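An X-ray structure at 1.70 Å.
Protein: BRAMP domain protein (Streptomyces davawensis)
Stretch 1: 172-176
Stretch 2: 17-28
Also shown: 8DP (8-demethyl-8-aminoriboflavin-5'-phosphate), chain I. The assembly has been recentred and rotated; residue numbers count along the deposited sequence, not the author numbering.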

# COMPACT_ATOMS: atom_id res chain seq x y z
N PRO A 172 -21.55 7.37 -8.73
CA PRO A 172 -21.44 6.32 -9.75
C PRO A 172 -20.08 6.29 -10.45
O PRO A 172 -19.17 7.04 -10.07
CB PRO A 172 -22.52 6.72 -10.74
CG PRO A 172 -22.52 8.23 -10.66
CD PRO A 172 -22.37 8.50 -9.19
N GLY A 173 -19.93 5.41 -11.44
CA GLY A 173 -18.68 5.22 -12.14
C GLY A 173 -18.47 6.15 -13.32
O GLY A 173 -19.18 7.15 -13.51
N TYR A 174 -17.49 5.78 -14.14
CA TYR A 174 -17.03 6.60 -15.26
C TYR A 174 -18.16 7.00 -16.20
O TYR A 174 -18.19 8.12 -16.70
CB TYR A 174 -15.97 5.79 -16.00
CG TYR A 174 -15.32 6.40 -17.22
CD1 TYR A 174 -14.12 7.10 -17.12
CD2 TYR A 174 -15.83 6.16 -18.49
CE1 TYR A 174 -13.48 7.62 -18.25
CE2 TYR A 174 -15.21 6.67 -19.63
CZ TYR A 174 -14.03 7.40 -19.50
OH TYR A 174 -13.39 7.90 -20.63
N ILE A 175 -19.11 6.09 -16.45
CA ILE A 175 -20.14 6.34 -17.46
C ILE A 175 -21.11 7.41 -16.97
O ILE A 175 -21.22 8.49 -17.58
CB ILE A 175 -20.86 5.04 -17.84
CG1 ILE A 175 -19.91 4.14 -18.62
CG2 ILE A 175 -22.12 5.33 -18.67
CD1 ILE A 175 -20.44 2.74 -18.88
N GLU A 176 -21.82 7.15 -15.87
CA GLU A 176 -22.73 8.16 -15.34
C GLU A 176 -22.00 9.40 -14.87
O GLU A 176 -22.58 10.50 -14.88
CB GLU A 176 -23.56 7.59 -14.19
CG GLU A 176 -24.85 6.96 -14.62
CD GLU A 176 -25.67 6.45 -13.45
OE1 GLU A 176 -25.18 6.52 -12.31
OE2 GLU A 176 -26.82 6.01 -13.68
C4 8DP I . -15.20 -0.08 -9.03
C5 8DP I . -15.95 0.29 -7.75
C8 8DP I . -16.68 -3.68 -6.39
N3 8DP I . -13.67 -1.49 -4.54
C2 8DP I . -15.91 0.09 -11.51
N2 8DP I . -17.71 -4.50 -7.00
N1 8DP I . -15.17 -0.33 -6.60
C6 8DP I . -15.41 -1.61 -6.21
O6 8DP I . -17.34 -0.85 -9.91
N4 8DP I . -13.93 1.65 -6.36
C12 8DP I . -14.67 -2.18 -5.16
C13 8DP I . -14.19 0.37 -5.99
C14 8DP I . -13.43 -0.21 -4.96
C15 8DP I . -12.43 0.56 -4.36
C16 8DP I . -12.97 2.34 -5.77
C1 8DP I . -16.32 -0.90 -12.60
C3 8DP I . -15.99 -0.70 -10.20
C7 8DP I . -16.45 -2.36 -6.82
C9 8DP I . -15.91 -4.24 -5.33
O1 8DP I . -14.79 -1.99 -16.00
P1 8DP I . -15.76 -2.11 -14.80
O2 8DP I . -17.21 -1.75 -15.28
O3 8DP I . -15.73 -3.50 -14.18
O4 8DP I . -15.34 -1.01 -13.70
O5 8DP I . -14.66 0.60 -11.82
O7 8DP I . -13.98 0.08 -9.18
C10 8DP I . -16.15 -5.66 -4.86
C11 8DP I . -14.92 -3.50 -4.74
O8 8DP I . -11.63 0.04 -3.35
N5 8DP I . -12.22 1.82 -4.79
O9 8DP I . -12.68 3.67 -6.16
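Stretch 2, residues 17-28: SRSQTQGLIDKA

Stretch 1 is a short turn, and stretch 2 lies against it as an extended lead-in, Ser17 to Ser19, followed by a helix that runs on past Ala28. The two are at least 147 residues apart in sequence wherever they touch, yet they bury 403 Å² between them, counting both sides. The backbones come nearest at Tyr174 and Gln20, whose CA atoms are 5.4 Å apart, so the first turn of the helix is the anchor and the later turns are reached by one long side chain, that of Tyr174.

Pro172, preceded by a cis peptide bond, makes no contact itself. The chain stays extended through Gly173 (phi/psi -87/-165) and then changes to helical angles for Tyr174 to Glu176, without the regular bonds of a helix. Space is tight at Gly173: its C atom lies 3.4 Å from Gln20 OE1, and an ideal CB on this residue would sit 2.7 Å from that same oxygen. The missing side chain makes room for the amide of Gln20.

That amide organises the turn. The CA-to-CB bond of Gln20 points sideways to stretch 1, but with chi1 and chi2 both m the end of the side chain comes nearer, and Ile175 N donates to Gln20 OE1 at 2.9 Å with a nearly straight angle of 171°. Tyr174 N is almost as near to Gln20 OE1, at 3.0 Å, but its angle is poor and no bond is counted. A water extends the arrangement by one residue, donating to Gln20 OE1 at 2.8 Å and accepting from Glu176 N at 2.8 Å. One side-chain oxygen thus serves successive backbone positions, directly and through water.

Tyr174 points toward the helix and, with chi1 t, carries its ring along it. Gly23 leaves the space the ring needs: a CB there would lie 2.2 Å from Tyr174 CE2. Leu24 CD1 packs 3.7 Å from Tyr174 CE1, an off-centre CH-pi contact 4.1 Å from the ring centroid. Farther out, Tyr174 OH approaches Gly23 O at 3.6 Å and Lys27 CE at 4.1 Å, so the contacts of Tyr174 run from Gln20 to Lys27, about two turns of helix.

Ile175, also pointing toward stretch 2, covers the start of the helix. Its CD1 lies 3.5 Å from Arg18 CD and 3.5 Å from Gln20 NE2, packing the aliphatic part of one long side chain and the end of another. Glu176 adds little surface and joins through the water.

The helix start has a second task. Ser19 caps it, its OG accepting from Gln22 N at 3.1 Å and donating to 8DP O1 in a very short 2.5 Å bond, while Gln20 N gives a 2.8 Å hydrogen bond to O2 of the flavin phosphate 8DP and Thr21 N a 3.0 Å one to its O1, which Thr21 OG1 also reaches at 2.8 Å. The rule to read here is economical: backbone amides and the Ser19 and Thr21 hydroxyls at the helix start hold the phosphate, the Gln20 side chain holds the turn, and two glycines make room.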

# COMPACT_ATOMS: atom_id res chain seq x y z
N SER A 17 -20.98 -7.17 -21.65
CA SER A 17 -21.49 -6.28 -20.62
C SER A 17 -20.66 -5.01 -20.58
O SER A 17 -19.45 -5.04 -20.78
CB SER A 17 -21.50 -6.97 -19.26
OG SER A 17 -22.39 -8.06 -19.27
N ARG A 18 -21.33 -3.88 -20.38
CA ARG A 18 -20.65 -2.60 -20.49
C ARG A 18 -19.70 -2.39 -19.32
O ARG A 18 -20.08 -2.55 -18.16
CB ARG A 18 -21.69 -1.47 -20.56
CG ARG A 18 -21.09 -0.15 -21.00
CD ARG A 18 -22.18 0.88 -21.30
NE ARG A 18 -23.33 0.77 -20.39
CZ ARG A 18 -24.26 1.71 -20.24
NH1 ARG A 18 -24.17 2.85 -20.91
NH2 ARG A 18 -25.28 1.52 -19.40
N SER A 19 -18.45 -2.03 -19.63
CA SER A 19 -17.40 -1.85 -18.64
C SER A 19 -17.03 -0.38 -18.53
O SER A 19 -16.79 0.28 -19.55
CB SER A 19 -16.17 -2.70 -19.02
OG SER A 19 -14.95 -2.20 -18.46
N GLN A 20 -16.98 0.13 -17.28
CA GLN A 20 -16.51 1.50 -17.03
C GLN A 20 -15.08 1.67 -17.54
O GLN A 20 -14.75 2.68 -18.19
CB GLN A 20 -16.58 1.83 -15.53
CG GLN A 20 -17.89 1.45 -14.79
CD GLN A 20 -19.09 2.25 -15.25
OE1 GLN A 20 -19.08 3.48 -15.26
NE2 GLN A 20 -20.16 1.54 -15.64
N THR A 21 -14.21 0.71 -17.22
CA THR A 21 -12.79 0.80 -17.56
C THR A 21 -12.60 0.86 -19.07
O THR A 21 -11.67 1.52 -19.56
CB THR A 21 -12.03 -0.41 -17.00
OG1 THR A 21 -12.36 -0.57 -15.62
CG2 THR A 21 -10.53 -0.19 -17.12
N GLN A 22 -13.47 0.17 -19.82
CA GLN A 22 -13.38 0.16 -21.27
C GLN A 22 -13.41 1.56 -21.86
O GLN A 22 -12.85 1.80 -22.94
CB GLN A 22 -14.51 -0.70 -21.85
CG GLN A 22 -14.45 -0.90 -23.37
CD GLN A 22 -13.24 -1.73 -23.79
OE1 GLN A 22 -12.79 -2.60 -23.05
NE2 GLN A 22 -12.71 -1.44 -24.97
N GLY A 23 -14.06 2.51 -21.17
CA GLY A 23 -14.05 3.89 -21.63
C GLY A 23 -12.65 4.47 -21.74
O GLY A 23 -12.33 5.18 -22.70
N LEU A 24 -11.78 4.17 -20.76
CA LEU A 24 -10.40 4.64 -20.85
C LEU A 24 -9.65 3.94 -21.99
O LEU A 24 -8.86 4.57 -22.71
CB LEU A 24 -9.67 4.42 -19.52
CG LEU A 24 -10.09 5.34 -18.37
CD1 LEU A 24 -11.29 4.74 -17.60
CD2 LEU A 24 -8.92 5.65 -17.46
N ILE A 25 -9.90 2.64 -22.17
CA ILE A 25 -9.29 1.88 -23.27
C ILE A 25 -9.69 2.48 -24.61
O ILE A 25 -8.86 2.64 -25.52
CB ILE A 25 -9.69 0.40 -23.17
CG1 ILE A 25 -9.26 -0.20 -21.82
CG2 ILE A 25 -9.13 -0.41 -24.35
CD1 ILE A 25 -9.61 -1.68 -21.68
N ASP A 26 -10.97 2.84 -24.74
CA ASP A 26 -11.45 3.39 -26.00
C ASP A 26 -10.76 4.71 -26.35
O ASP A 26 -10.65 5.04 -27.53
CB ASP A 26 -12.97 3.56 -25.95
CG ASP A 26 -13.71 2.22 -25.99
OD1 ASP A 26 -13.13 1.21 -26.47
OD2 ASP A 26 -14.88 2.17 -25.56
N LYS A 27 -10.31 5.48 -25.35
CA LYS A 27 -9.51 6.68 -25.64
C LYS A 27 -8.08 6.32 -26.04
O LYS A 27 -7.50 6.96 -26.93
CB LYS A 27 -9.46 7.61 -24.44
CG LYS A 27 -10.79 8.12 -23.88
CD LYS A 27 -11.36 9.20 -24.74
CE LYS A 27 -12.34 10.06 -23.95
NZ LYS A 27 -13.14 10.88 -24.86
N ALA A 28 -7.49 5.33 -25.36
CA ALA A 28 -6.08 5.01 -25.58
C ALA A 28 -5.83 4.37 -26.94
O ALA A 28 -4.78 4.59 -27.55
CB ALA A 28 -5.59 4.08 -24.48
O HOH W 1 -21.53 4.70 -14.55